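ATP-dependent Clp endopeptidase (Clostridium difficile, PDB 3FES) probably acts as the ATP-driven unfolding component of a Clp protease, its helical amino-terminal domain probably receiving substrates and adaptor proteins. Local coordinates at residues Ala113-Gly118 with Arg134-Leu139; Gly32-Leu37 with Asp68-Gly73; Glu91-Phe96 with Asn103-Glu108; Phe20-Ser25 with Leu40-Glu45; Gly46-Val51 with His109-Ile114. All coordinates share one frame; numbering follows the deposited sequence.

Contact 1: residues Ala113-Gly118 with Arg134-Leu139; sequences AIIQEG and RTLAQL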
# COMPACT_ATOMS: atom_id res chain seq x y z
N ALA A 113 -7.92 0.51 -2.89
CA ALA A 113 -8.40 -0.58 -2.03
C ALA A 113 -8.02 -0.37 -0.57
O ALA A 113 -8.85 -0.65 0.33
CB ALA A 113 -7.79 -1.91 -2.56
N ILE A 114 -6.80 0.11 -0.32
CA ILE A 114 -6.37 0.45 1.05
C ILE A 114 -7.37 1.44 1.63
O ILE A 114 -7.92 1.24 2.71
CB ILE A 114 -4.94 1.04 1.10
CG1 ILE A 114 -3.90 -0.09 0.86
CG2 ILE A 114 -4.63 1.64 2.50
CD1 ILE A 114 -2.46 0.45 0.72
N ILE A 115 -7.61 2.51 0.89
CA ILE A 115 -8.55 3.58 1.35
C ILE A 115 -9.97 3.08 1.57
O ILE A 115 -10.61 3.35 2.62
CB ILE A 115 -8.50 4.77 0.39
CG1 ILE A 115 -7.12 5.42 0.48
CG2 ILE A 115 -9.63 5.84 0.72
CD1 ILE A 115 -6.82 6.44 -0.64
N GLN A 116 -10.48 2.33 0.60
CA GLN A 116 -11.80 1.71 0.71
C GLN A 116 -11.97 0.78 1.89
O GLN A 116 -13.04 0.78 2.52
CB GLN A 116 -12.11 0.92 -0.54
CG GLN A 116 -12.85 1.72 -1.52
CD GLN A 116 -14.20 2.05 -1.01
OE1 GLN A 116 -14.96 1.17 -0.61
NE2 GLN A 116 -14.51 3.34 -0.97
N GLU A 117 -10.92 0.01 2.19
CA GLU A 117 -10.97 -0.95 3.30
C GLU A 117 -11.21 -0.21 4.63
O GLU A 117 -11.94 -0.69 5.51
CB GLU A 117 -9.72 -1.85 3.31
CG GLU A 117 -9.89 -3.10 4.18
CD GLU A 117 -9.70 -2.79 5.67
OE1 GLU A 117 -9.06 -1.75 5.97
OE2 GLU A 117 -10.17 -3.58 6.54
N GLY A 118 -10.59 0.96 4.75
CA GLY A 118 -10.98 1.92 5.79
C GLY A 118 -10.41 1.71 7.18
O GLY A 118 -10.44 2.61 8.00
N ARG A 134 -7.64 13.73 1.37
CA ARG A 134 -6.79 14.40 0.39
C ARG A 134 -6.09 13.38 -0.51
O ARG A 134 -5.94 13.58 -1.72
CB ARG A 134 -5.77 15.28 1.10
CG ARG A 134 -6.45 16.39 1.89
CD ARG A 134 -5.61 17.63 1.96
NE ARG A 134 -5.57 18.24 0.64
CZ ARG A 134 -6.39 19.20 0.25
NH1 ARG A 134 -7.32 19.68 1.08
NH2 ARG A 134 -6.29 19.69 -0.98
N THR A 135 -5.68 12.27 0.09
CA THR A 135 -5.05 11.16 -0.65
C THR A 135 -6.05 10.60 -1.65
O THR A 135 -5.71 10.40 -2.81
CB THR A 135 -4.52 10.07 0.32
OG1 THR A 135 -3.56 10.66 1.20
CG2 THR A 135 -3.86 8.93 -0.42
N LEU A 136 -7.28 10.34 -1.20
CA LEU A 136 -8.34 9.91 -2.10
C LEU A 136 -8.58 10.87 -3.27
O LEU A 136 -8.72 10.43 -4.40
CB LEU A 136 -9.62 9.68 -1.32
CG LEU A 136 -10.77 9.14 -2.17
CD1 LEU A 136 -10.42 7.83 -2.82
CD2 LEU A 136 -11.99 9.03 -1.26
N ALA A 137 -8.67 12.17 -2.98
CA ALA A 137 -8.87 13.16 -4.02
C ALA A 137 -7.74 13.13 -5.05
O ALA A 137 -8.00 13.12 -6.24
CB ALA A 137 -9.00 14.56 -3.40
N GLN A 138 -6.51 13.11 -4.58
CA GLN A 138 -5.32 13.16 -5.45
C GLN A 138 -5.25 11.89 -6.30
O GLN A 138 -4.89 11.92 -7.49
CB GLN A 138 -4.04 13.25 -4.61
CG GLN A 138 -2.77 13.42 -5.47
CD GLN A 138 -2.71 14.78 -6.07
OE1 GLN A 138 -2.69 15.77 -5.34
NE2 GLN A 138 -2.67 14.87 -7.42
N LEU A 139 -5.61 10.77 -5.68
CA LEU A 139 -5.62 9.48 -6.39
C LEU A 139 -6.70 9.50 -7.45
O LEU A 139 -6.50 9.05 -8.56
CB LEU A 139 -5.86 8.32 -5.42
CG LEU A 139 -5.99 6.90 -6.03
CD1 LEU A 139 -4.78 6.48 -6.86
CD2 LEU A 139 -6.31 5.85 -4.90
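Ile115 is the hub of this contact, reaching across to Thr135, Leu136 and Leu139 on the facing helix. The side-chain packing is apolar. The CG1 branch is extended to its end (chi2 168°), which carries CD1 across to the 134-139 backbone. There CD1 lies 3.9 Å from Thr135 CG2 and 4.0 Å from the backbone N of Leu136, so it sits against the main chain as much as against side chains. Leu139 adds a looser touch, its CD2 4.3 Å from Ile115 CD1. The second branch of the isoleucine does separate work: Ile115 CG2 meets Leu136 CD1 at 4.1 Å, a pair of partly exposed residues.

The segments belong to helices 107-117 and 132-142 of a mainly helical Clp amino-terminal domain, both in the later half of the chain. Their short axes run roughly antiparallel, at 142° and 10.8 Å, a spacing bridged by the isoleucine and its three partners.

No hydrogen bond crosses between the segments. Thr135 turns its methyl to Ile115 while its OG1 bonds to the carbonyl O of Val131, four residues back, just ahead of the helix. Thr135 also packs on Val51 and Val55 of helix 47-55, and Leu139 on Ile47.

Contact 2: residues Gly32-Leu37 with Asp68-Gly73; sequences GSEHIL and DMEGKG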
# COMPACT_ATOMS: atom_id res chain seq x y z
N GLY A 32 1.10 -6.30 6.75
CA GLY A 32 -0.19 -5.61 6.95
C GLY A 32 -0.38 -4.49 5.96
O GLY A 32 0.46 -4.25 5.11
N SER A 33 -1.51 -3.77 6.07
CA SER A 33 -1.81 -2.70 5.11
C SER A 33 -0.73 -1.64 5.16
O SER A 33 -0.45 -0.99 4.13
CB SER A 33 -3.18 -2.04 5.42
OG SER A 33 -3.22 -1.54 6.74
N GLU A 34 -0.14 -1.44 6.35
CA GLU A 34 0.88 -0.39 6.51
C GLU A 34 2.13 -0.70 5.67
O GLU A 34 2.78 0.20 5.15
CB GLU A 34 1.22 -0.14 7.99
CG GLU A 34 1.96 -1.26 8.72
CD GLU A 34 1.08 -2.44 9.21
OE1 GLU A 34 -0.05 -2.71 8.76
OE2 GLU A 34 1.56 -3.13 10.09
N HIS A 35 2.47 -1.98 5.57
CA HIS A 35 3.61 -2.37 4.77
C HIS A 35 3.33 -2.24 3.29
O HIS A 35 4.22 -1.86 2.54
CB HIS A 35 4.02 -3.80 5.06
CG HIS A 35 4.25 -4.09 6.50
ND1 HIS A 35 5.33 -3.61 7.21
CD2 HIS A 35 3.53 -4.83 7.38
CE1 HIS A 35 5.28 -4.05 8.45
NE2 HIS A 35 4.21 -4.81 8.57
N ILE A 36 2.12 -2.58 2.87
CA ILE A 36 1.72 -2.38 1.47
C ILE A 36 1.80 -0.87 1.15
O ILE A 36 2.29 -0.48 0.09
CB ILE A 36 0.27 -2.90 1.23
CG1 ILE A 36 0.17 -4.42 1.50
CG2 ILE A 36 -0.18 -2.58 -0.22
CD1 ILE A 36 -1.25 -4.94 1.42
N LEU A 37 1.29 -0.03 2.06
CA LEU A 37 1.39 1.42 1.83
C LEU A 37 2.85 1.89 1.66
O LEU A 37 3.18 2.70 0.75
CB LEU A 37 0.71 2.17 2.99
CG LEU A 37 0.55 3.68 2.78
CD1 LEU A 37 -0.54 3.98 1.77
CD2 LEU A 37 0.16 4.32 4.10
N ASP A 68 6.77 3.50 15.52
CA ASP A 68 6.09 4.08 16.69
C ASP A 68 4.94 3.21 17.15
O ASP A 68 4.67 3.10 18.35
CB ASP A 68 5.49 5.47 16.38
CG ASP A 68 6.53 6.55 16.16
OD1 ASP A 68 7.72 6.37 16.59
OD2 ASP A 68 6.15 7.58 15.55
N MSE A 69 4.24 2.61 16.20
CA MSE A 69 2.97 1.94 16.46
C MSE A 69 3.11 0.46 16.72
O MSE A 69 2.34 -0.11 17.47
CB MSE A 69 2.03 2.17 15.29
CG MSE A 69 1.68 3.66 15.10
SE MSE A 69 0.55 3.89 13.52
CE MSE A 69 -1.05 3.41 14.41
N GLU A 70 4.12 -0.16 16.12
CA GLU A 70 4.25 -1.61 16.10
C GLU A 70 5.53 -2.10 16.71
O GLU A 70 5.66 -3.31 16.98
CB GLU A 70 4.30 -2.10 14.65
CG GLU A 70 3.02 -2.10 13.96
CD GLU A 70 3.11 -2.97 12.75
OE1 GLU A 70 3.21 -4.21 12.88
OE2 GLU A 70 3.13 -2.42 11.65
N GLY A 71 6.50 -1.19 16.85
CA GLY A 71 7.84 -1.53 17.32
C GLY A 71 8.64 -2.15 16.17
O GLY A 71 8.12 -2.31 15.07
N LYS A 72 9.90 -2.48 16.43
CA LYS A 72 10.70 -3.21 15.47
C LYS A 72 11.58 -4.25 16.14
O LYS A 72 11.98 -4.09 17.29
CB LYS A 72 11.50 -2.28 14.53
CG LYS A 72 12.56 -1.43 15.15
CD LYS A 72 13.27 -0.62 14.06
CE LYS A 72 14.67 -0.16 14.47
NZ LYS A 72 15.40 0.46 13.30
N GLY A 73 11.84 -5.34 15.43
CA GLY A 73 12.64 -6.44 15.95
C GLY A 73 13.77 -6.71 14.99
O GLY A 73 13.96 -5.95 14.06
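The side chains of Glu34 and Glu70 come from opposite directions, their carboxylate planes 70° apart. Glu34 lies on the first turn of helix 33-43; Glu70 closes helix 59-70. The two side chains differ in shape. Glu34 is folded at its second torsion (chi2 -81°), which keeps its carboxylate near its own helix, whereas Glu70 is extended beyond CG and spans the gap. Glu70 OE2 lies 3.4 Å from Glu34 CG.

His35 stands beside this pair. The CG of Glu34 sits 4.1 Å above the imidazole plane, over the ring centre, while Glu70 OE2 comes at the ring obliquely, 4.0 Å from His35 NE2. Around the three, Ile121 of helix 120-129 touches both glutamates, and the His35 ring meets that of His28, which in turn bonds to the carbonyl O of Gly71. The contact thus joins the start of one helix to the end of another in the first half of the bundle.

The modelled 2.3 Å between Glu34 OE2 and Glu70 OE2 is too short to be trusted in detail. Two acid groups facing each other in a largely buried spot would nevertheless be expected to raise each other's affinity for a proton, and one of them may well be protonated; a charged His35 nearby would work against that shift.

Contact 3: residues Glu91-Phe96 with Asn103-Glu108; sequences ELSGMF and NYIGTE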
# COMPACT_ATOMS: atom_id res chain seq x y z
N GLU A 91 -7.48 -8.48 -3.05
CA GLU A 91 -8.72 -8.89 -3.70
C GLU A 91 -9.55 -7.69 -4.13
O GLU A 91 -10.04 -7.64 -5.27
CB GLU A 91 -9.50 -9.82 -2.76
CG GLU A 91 -10.80 -10.34 -3.24
CD GLU A 91 -11.44 -11.23 -2.16
OE1 GLU A 91 -11.77 -10.73 -1.07
OE2 GLU A 91 -11.58 -12.43 -2.41
N LEU A 92 -9.70 -6.70 -3.25
CA LEU A 92 -10.40 -5.48 -3.62
C LEU A 92 -9.75 -4.68 -4.78
O LEU A 92 -10.46 -4.11 -5.62
CB LEU A 92 -10.48 -4.59 -2.39
CG LEU A 92 -11.48 -3.42 -2.33
CD1 LEU A 92 -12.91 -3.87 -2.65
CD2 LEU A 92 -11.41 -2.83 -0.93
N SER A 93 -8.43 -4.65 -4.82
CA SER A 93 -7.76 -4.00 -5.95
C SER A 93 -8.18 -4.66 -7.28
O SER A 93 -8.35 -3.96 -8.27
CB SER A 93 -6.26 -3.96 -5.73
OG SER A 93 -5.67 -5.23 -5.95
N GLY A 94 -8.33 -6.00 -7.31
CA GLY A 94 -8.87 -6.68 -8.50
C GLY A 94 -10.32 -6.30 -8.81
O GLY A 94 -10.72 -6.09 -9.97
N MSE A 95 -11.14 -6.24 -7.76
CA MSE A 95 -12.50 -5.79 -7.91
C MSE A 95 -12.60 -4.39 -8.51
O MSE A 95 -13.45 -4.16 -9.36
CB MSE A 95 -13.23 -5.87 -6.56
CG MSE A 95 -13.19 -7.31 -6.11
SE MSE A 95 -13.98 -7.59 -4.31
CE MSE A 95 -14.22 -9.52 -4.51
N PHE A 96 -11.74 -3.47 -8.08
CA PHE A 96 -11.76 -2.10 -8.61
C PHE A 96 -11.35 -2.10 -10.10
O PHE A 96 -12.00 -1.45 -10.96
CB PHE A 96 -10.80 -1.21 -7.83
CG PHE A 96 -11.42 -0.57 -6.63
CD1 PHE A 96 -12.47 0.35 -6.79
CD2 PHE A 96 -10.91 -0.81 -5.36
CE1 PHE A 96 -13.05 0.97 -5.67
CE2 PHE A 96 -11.48 -0.22 -4.22
CZ PHE A 96 -12.53 0.68 -4.37
N ASN A 103 -7.50 -4.09 -17.73
CA ASN A 103 -6.89 -5.42 -17.74
C ASN A 103 -5.87 -5.69 -16.65
O ASN A 103 -5.58 -6.85 -16.31
CB ASN A 103 -6.26 -5.67 -19.13
CG ASN A 103 -7.23 -6.32 -20.08
OD1 ASN A 103 -8.01 -7.20 -19.69
ND2 ASN A 103 -7.15 -5.95 -21.36
N TYR A 104 -5.29 -4.64 -16.10
CA TYR A 104 -4.09 -4.80 -15.29
C TYR A 104 -4.30 -4.05 -14.00
O TYR A 104 -4.67 -2.88 -14.02
CB TYR A 104 -2.88 -4.23 -16.07
CG TYR A 104 -2.87 -4.65 -17.53
CD1 TYR A 104 -2.47 -5.94 -17.90
CD2 TYR A 104 -3.26 -3.76 -18.55
CE1 TYR A 104 -2.49 -6.34 -19.20
CE2 TYR A 104 -3.24 -4.14 -19.89
CZ TYR A 104 -2.87 -5.44 -20.20
OH TYR A 104 -2.90 -5.86 -21.51
N ILE A 105 -4.09 -4.73 -12.87
CA ILE A 105 -4.24 -4.10 -11.55
C ILE A 105 -2.95 -3.35 -11.22
O ILE A 105 -1.86 -3.96 -11.05
CB ILE A 105 -4.53 -5.14 -10.44
CG1 ILE A 105 -5.70 -6.05 -10.85
CG2 ILE A 105 -4.74 -4.43 -9.06
CD1 ILE A 105 -5.76 -7.40 -10.01
N GLY A 106 -3.05 -2.02 -11.18
CA GLY A 106 -1.90 -1.15 -10.93
C GLY A 106 -1.76 -0.68 -9.50
O GLY A 106 -2.62 -0.95 -8.63
N THR A 107 -0.69 0.07 -9.24
CA THR A 107 -0.49 0.65 -7.91
C THR A 107 -1.68 1.49 -7.46
O THR A 107 -2.05 1.46 -6.28
CB THR A 107 0.82 1.46 -7.78
OG1 THR A 107 0.77 2.64 -8.59
CG2 THR A 107 2.02 0.60 -8.18
N GLU A 108 -2.34 2.13 -8.41
CA GLU A 108 -3.50 3.00 -8.11
C GLU A 108 -4.68 2.19 -7.55
O GLU A 108 -5.42 2.64 -6.63
CB GLU A 108 -3.90 3.85 -9.35
CG GLU A 108 -4.40 3.06 -10.58
CD GLU A 108 -3.28 2.62 -11.49
OE1 GLU A 108 -3.58 2.37 -12.69
OE2 GLU A 108 -2.10 2.55 -11.05
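The loop that leads into helix 107-117 is pinned to helix 84-99 by Ile105, which packs on Ser93 and Gly94 just before the N-cap residue Gly106. At the closest backbone approach the CA atoms of Gly94 and Ile105 are 6.1 Å apart, a short distance that the bare glycine permits.

Each branch of Ile105 has its own target. CG1 stands anti to the carbonyl carbon (chi1 -50°), and the chain continues extended from there, placing CD1 3.5 Å from Gly94 CA and 4.0 Å from Gly94 N. The methyl therefore rests directly on the helix backbone. CG2 turns to the serine instead, 3.3 Å from Ser93 OG and 3.7 Å from Ser93 CB. The buried hydroxyl gains no polar partner from Ile105; its hydrogen bond goes to the carbonyl O of Leu90, one turn back in its own helix, and the isoleucine methyl packs against it.

Around this junction, the backbone of Ile105 is hydrogen-bonded to Arg7 and Thr9 of the N-terminal segment, and Phe8 between them touches both Ile105 and Ser93. Ser93 also packs on Ile110 of helix 107-117. Beyond the cap, Thr107 bonds to the backbone N of Ala48 at the start of helix 47-55 and packs against Leu40 of helix 33-43.

Contact 4: residues Phe20-Ser25 with Leu40-Glu45; sequences FESAKS and LLREEE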
# COMPACT_ATOMS: atom_id res chain seq x y z
N PHE A 20 6.83 -6.73 1.44
CA PHE A 20 7.43 -7.86 2.12
C PHE A 20 8.85 -7.55 2.62
O PHE A 20 9.24 -7.97 3.73
CB PHE A 20 7.48 -9.06 1.17
CG PHE A 20 6.19 -9.87 1.13
CD1 PHE A 20 5.11 -9.47 0.35
CD2 PHE A 20 6.07 -11.06 1.86
CE1 PHE A 20 3.94 -10.23 0.28
CE2 PHE A 20 4.90 -11.82 1.80
CZ PHE A 20 3.82 -11.39 1.02
N GLU A 21 9.64 -6.86 1.78
CA GLU A 21 11.02 -6.50 2.14
C GLU A 21 11.02 -5.55 3.32
O GLU A 21 11.87 -5.68 4.22
CB GLU A 21 11.73 -5.87 0.94
CG GLU A 21 13.19 -5.49 1.18
CD GLU A 21 13.71 -4.58 0.05
OE1 GLU A 21 13.85 -3.35 0.26
OE2 GLU A 21 13.92 -5.07 -1.07
N SER A 22 10.09 -4.60 3.33
CA SER A 22 9.96 -3.70 4.47
C SER A 22 9.61 -4.40 5.77
O SER A 22 10.23 -4.12 6.79
CB SER A 22 8.94 -2.63 4.21
OG SER A 22 9.52 -1.71 3.28
N ALA A 23 8.62 -5.29 5.74
CA ALA A 23 8.23 -6.05 6.94
C ALA A 23 9.45 -6.81 7.48
O ALA A 23 9.77 -6.77 8.68
CB ALA A 23 7.09 -7.01 6.59
N LYS A 24 10.14 -7.52 6.59
CA LYS A 24 11.29 -8.28 7.02
C LYS A 24 12.33 -7.39 7.73
O LYS A 24 12.86 -7.77 8.80
CB LYS A 24 11.96 -8.96 5.82
CG LYS A 24 11.22 -10.19 5.31
CD LYS A 24 12.08 -10.82 4.20
CE LYS A 24 11.30 -11.81 3.37
NZ LYS A 24 11.80 -13.18 3.63
N SER A 25 12.63 -6.26 7.09
CA SER A 25 13.57 -5.26 7.60
C SER A 25 13.25 -4.86 9.02
O SER A 25 14.16 -4.67 9.82
CB SER A 25 13.56 -4.01 6.73
OG SER A 25 14.30 -4.23 5.55
N LEU A 40 4.16 0.68 -1.70
CA LEU A 40 3.67 1.56 -2.76
C LEU A 40 4.52 2.83 -2.87
O LEU A 40 4.84 3.26 -3.98
CB LEU A 40 2.18 1.93 -2.59
CG LEU A 40 1.16 0.75 -2.70
CD1 LEU A 40 -0.19 1.20 -2.10
CD2 LEU A 40 1.06 0.32 -4.20
N LEU A 41 4.87 3.42 -1.72
CA LEU A 41 5.72 4.62 -1.72
C LEU A 41 7.11 4.31 -2.24
O LEU A 41 7.64 5.01 -3.12
CB LEU A 41 5.78 5.25 -0.32
CG LEU A 41 6.48 6.64 -0.31
CD1 LEU A 41 6.06 7.57 -1.47
CD2 LEU A 41 6.19 7.33 0.97
N ARG A 42 7.70 3.25 -1.71
CA ARG A 42 9.05 2.86 -2.09
C ARG A 42 9.16 2.50 -3.57
O ARG A 42 10.24 2.64 -4.16
CB ARG A 42 9.52 1.69 -1.22
CG ARG A 42 9.85 2.09 0.22
CD ARG A 42 10.35 0.89 1.02
NE ARG A 42 11.64 0.45 0.52
CZ ARG A 42 12.10 -0.79 0.54
NH1 ARG A 42 11.35 -1.79 1.07
NH2 ARG A 42 13.31 -1.03 0.03
N GLU A 43 8.06 2.06 -4.17
CA GLU A 43 8.08 1.66 -5.58
C GLU A 43 8.39 2.86 -6.50
O GLU A 43 8.95 2.68 -7.58
CB GLU A 43 6.82 0.88 -5.99
CG GLU A 43 6.82 0.39 -7.45
CD GLU A 43 6.38 1.46 -8.46
OE1 GLU A 43 5.55 2.32 -8.10
OE2 GLU A 43 6.85 1.42 -9.62
N GLU A 44 8.08 4.07 -6.03
CA GLU A 44 8.53 5.35 -6.62
C GLU A 44 7.86 5.80 -7.92
O GLU A 44 7.46 6.96 -8.03
CB GLU A 44 10.06 5.41 -6.79
CG GLU A 44 10.82 5.64 -5.49
CD GLU A 44 12.32 5.89 -5.71
OE1 GLU A 44 13.11 5.50 -4.83
OE2 GLU A 44 12.71 6.48 -6.74
N GLU A 45 7.74 4.90 -8.89
CA GLU A 45 7.30 5.26 -10.25
C GLU A 45 5.78 5.32 -10.48
O GLU A 45 5.30 6.06 -11.34
CB GLU A 45 7.88 4.26 -11.24
CG GLU A 45 9.39 4.23 -11.25
CD GLU A 45 9.93 3.35 -12.35
OE1 GLU A 45 9.25 2.39 -12.78
OE2 GLU A 45 11.04 3.63 -12.82
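Arg42 is bent at its third torsion (chi3 68°), swinging its guanidinium toward Glu21 and Ser22, while Glu21 has CG anti to its own N and an extended chain that meets the arginine at about a right angle. One carboxylate oxygen does the gripping. Arg42 NH2 points at Glu21 OE1 almost straight, at 163°, although the modelled 2.4 Å is very short and its exact value doubtful. The NH1 group reaches the same OE1 at 3.1 Å in a weak, strongly bent bond. Both lie in one salt bridge at the guanidinium edge.

NH1 also donates to Ser22 OG at 2.9 Å, with the hydroxyl tilted 26° out of the guanidinium plane. That serine oxygen is gripped twice, since it also hydrogen-bonds to the carbonyl O of Leu18, and it lies 3.5 Å from Arg42 CD. The bonds described for Arg42 are those of one of its two conformers.

Arg42 also touches Leu18 and Glu59, the latter on helix 59-70. Across the partly exposed surface, an interhelical salt bridge backed by a serine hydrogen bond ties the last turns of helix 10-25 to the end of helix 33-43, two successive long helices of the Clp amino-terminal bundle.

Contact 5: residues Gly46-Val51 with His109-Ile114; sequences GIAAKV and HILLAI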
# COMPACT_ATOMS: atom_id res chain seq x y z
N GLY A 46 5.02 4.51 -9.73
CA GLY A 46 3.60 4.36 -10.03
C GLY A 46 2.75 5.50 -9.49
O GLY A 46 3.21 6.35 -8.70
N ILE A 47 1.50 5.51 -9.93
CA ILE A 47 0.54 6.52 -9.50
C ILE A 47 0.49 6.61 -7.96
O ILE A 47 0.45 7.70 -7.39
CB ILE A 47 -0.86 6.22 -10.12
CG1 ILE A 47 -0.84 6.53 -11.63
CG2 ILE A 47 -1.98 7.03 -9.41
CD1 ILE A 47 -2.01 5.95 -12.36
N ALA A 48 0.46 5.45 -7.30
CA ALA A 48 0.31 5.45 -5.83
C ALA A 48 1.48 6.18 -5.16
O ALA A 48 1.27 6.98 -4.26
CB ALA A 48 0.14 4.01 -5.25
N ALA A 49 2.71 5.92 -5.64
CA ALA A 49 3.87 6.62 -5.08
C ALA A 49 3.75 8.12 -5.34
O ALA A 49 4.10 8.93 -4.47
CB ALA A 49 5.17 6.09 -5.72
N LYS A 50 3.29 8.49 -6.54
CA LYS A 50 3.22 9.92 -6.93
C LYS A 50 2.13 10.62 -6.09
O LYS A 50 2.32 11.74 -5.64
CB LYS A 50 2.99 10.08 -8.44
CG LYS A 50 4.11 9.51 -9.35
CD LYS A 50 5.47 10.11 -9.03
CE LYS A 50 6.65 9.47 -9.82
NZ LYS A 50 6.43 9.28 -11.29
N VAL A 51 1.01 9.92 -5.83
CA VAL A 51 -0.05 10.44 -4.95
C VAL A 51 0.50 10.66 -3.53
O VAL A 51 0.35 11.74 -2.95
CB VAL A 51 -1.25 9.46 -4.88
CG1 VAL A 51 -2.23 9.84 -3.74
CG2 VAL A 51 -1.99 9.40 -6.22
N HIS A 109 -4.86 0.99 -8.09
CA HIS A 109 -5.93 0.10 -7.61
C HIS A 109 -5.68 -0.42 -6.20
O HIS A 109 -6.61 -0.50 -5.41
CB HIS A 109 -6.23 -1.04 -8.59
CG HIS A 109 -6.46 -0.58 -10.00
ND1 HIS A 109 -7.63 0.05 -10.41
CD2 HIS A 109 -5.64 -0.58 -11.07
CE1 HIS A 109 -7.52 0.37 -11.69
NE2 HIS A 109 -6.33 -0.02 -12.12
N ILE A 110 -4.42 -0.71 -5.88
CA ILE A 110 -4.05 -1.14 -4.53
C ILE A 110 -4.27 0.01 -3.55
O ILE A 110 -4.85 -0.20 -2.51
CB ILE A 110 -2.63 -1.68 -4.48
CG1 ILE A 110 -2.52 -2.86 -5.47
CG2 ILE A 110 -2.26 -2.12 -3.01
CD1 ILE A 110 -1.07 -3.47 -5.57
N LEU A 111 -3.86 1.22 -3.91
CA LEU A 111 -4.08 2.34 -2.98
C LEU A 111 -5.59 2.65 -2.83
O LEU A 111 -6.06 2.93 -1.73
CB LEU A 111 -3.26 3.59 -3.45
CG LEU A 111 -3.35 4.80 -2.49
CD1 LEU A 111 -2.92 4.45 -1.06
CD2 LEU A 111 -2.49 5.99 -3.07
N LEU A 112 -6.34 2.56 -3.92
CA LEU A 112 -7.81 2.71 -3.85
C LEU A 112 -8.42 1.73 -2.81
O LEU A 112 -9.33 2.05 -2.02
CB LEU A 112 -8.41 2.37 -5.20
CG LEU A 112 -9.67 3.01 -5.74
CD1 LEU A 112 -9.81 4.48 -5.34
CD2 LEU A 112 -9.51 2.90 -7.27
N ALA A 113 -7.92 0.51 -2.89
CA ALA A 113 -8.40 -0.58 -2.03
C ALA A 113 -8.02 -0.37 -0.57
O ALA A 113 -8.85 -0.65 0.33
CB ALA A 113 -7.79 -1.91 -2.56
N ILE A 114 -6.80 0.11 -0.32
CA ILE A 114 -6.37 0.45 1.05
C ILE A 114 -7.37 1.44 1.63
O ILE A 114 -7.92 1.24 2.71
CB ILE A 114 -4.94 1.04 1.10
CG1 ILE A 114 -3.90 -0.09 0.86
CG2 ILE A 114 -4.63 1.64 2.50
CD1 ILE A 114 -2.46 0.45 0.72
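Helices 47-55 and 107-117 come very near each other where Ala48 faces Leu111, their CA atoms only 6.1 Å apart. The small alanine is consistent with such closeness: Ala48 CB meets Leu111 CB at 3.9 Å, so the side chains touch at their very roots.

Leu111 then reaches further along the partner helix. Its CG is anti to the backbone N (chi1 -176°), and one of its two methyls, CD2, comes between Ala48 and Val51, which stand about one turn apart. This CD2 lies 3.9 Å from Ala48 CB and 3.9 Å from Val51 CG1, with Val51 CB close behind at 4.1 Å. The valine and leucine cross at a slant, and the valine presents the methyl that is anti to its own N.

Other helices close the surroundings. Leu37 and Leu139 pack on Leu111, and Leu40 on Ala48.

Every touching group here is a buried hydrocarbon. No hydrogen bond joins the segments directly, so their cohesion comes from close fit and the exclusion of water, in a core where the earlier and later halves of the chain meet.

Helix 107-117 is the common spine: contacts 1, 3 and 5 all use it, their centres 8 to 13 Å apart. Along the chain contacts 2 and 4 interlock in the first half, sharing helix 33-43 with centres 11 Å apart, whereas contacts 3 and 1 follow in series in the second. Contact 5 bridges the halves, its long chain loop enclosing contact 3. Ile36 and Leu37 of contact 2 pack on Ile110, Leu111 and Ile114, and Leu40 of contact 4 on Ile114, so contacts without a shared helix still meet. Contacts 2 and 3, about 22 Å apart between centres, do not touch. Together they help to join two related halves into one compact, mainly helical domain.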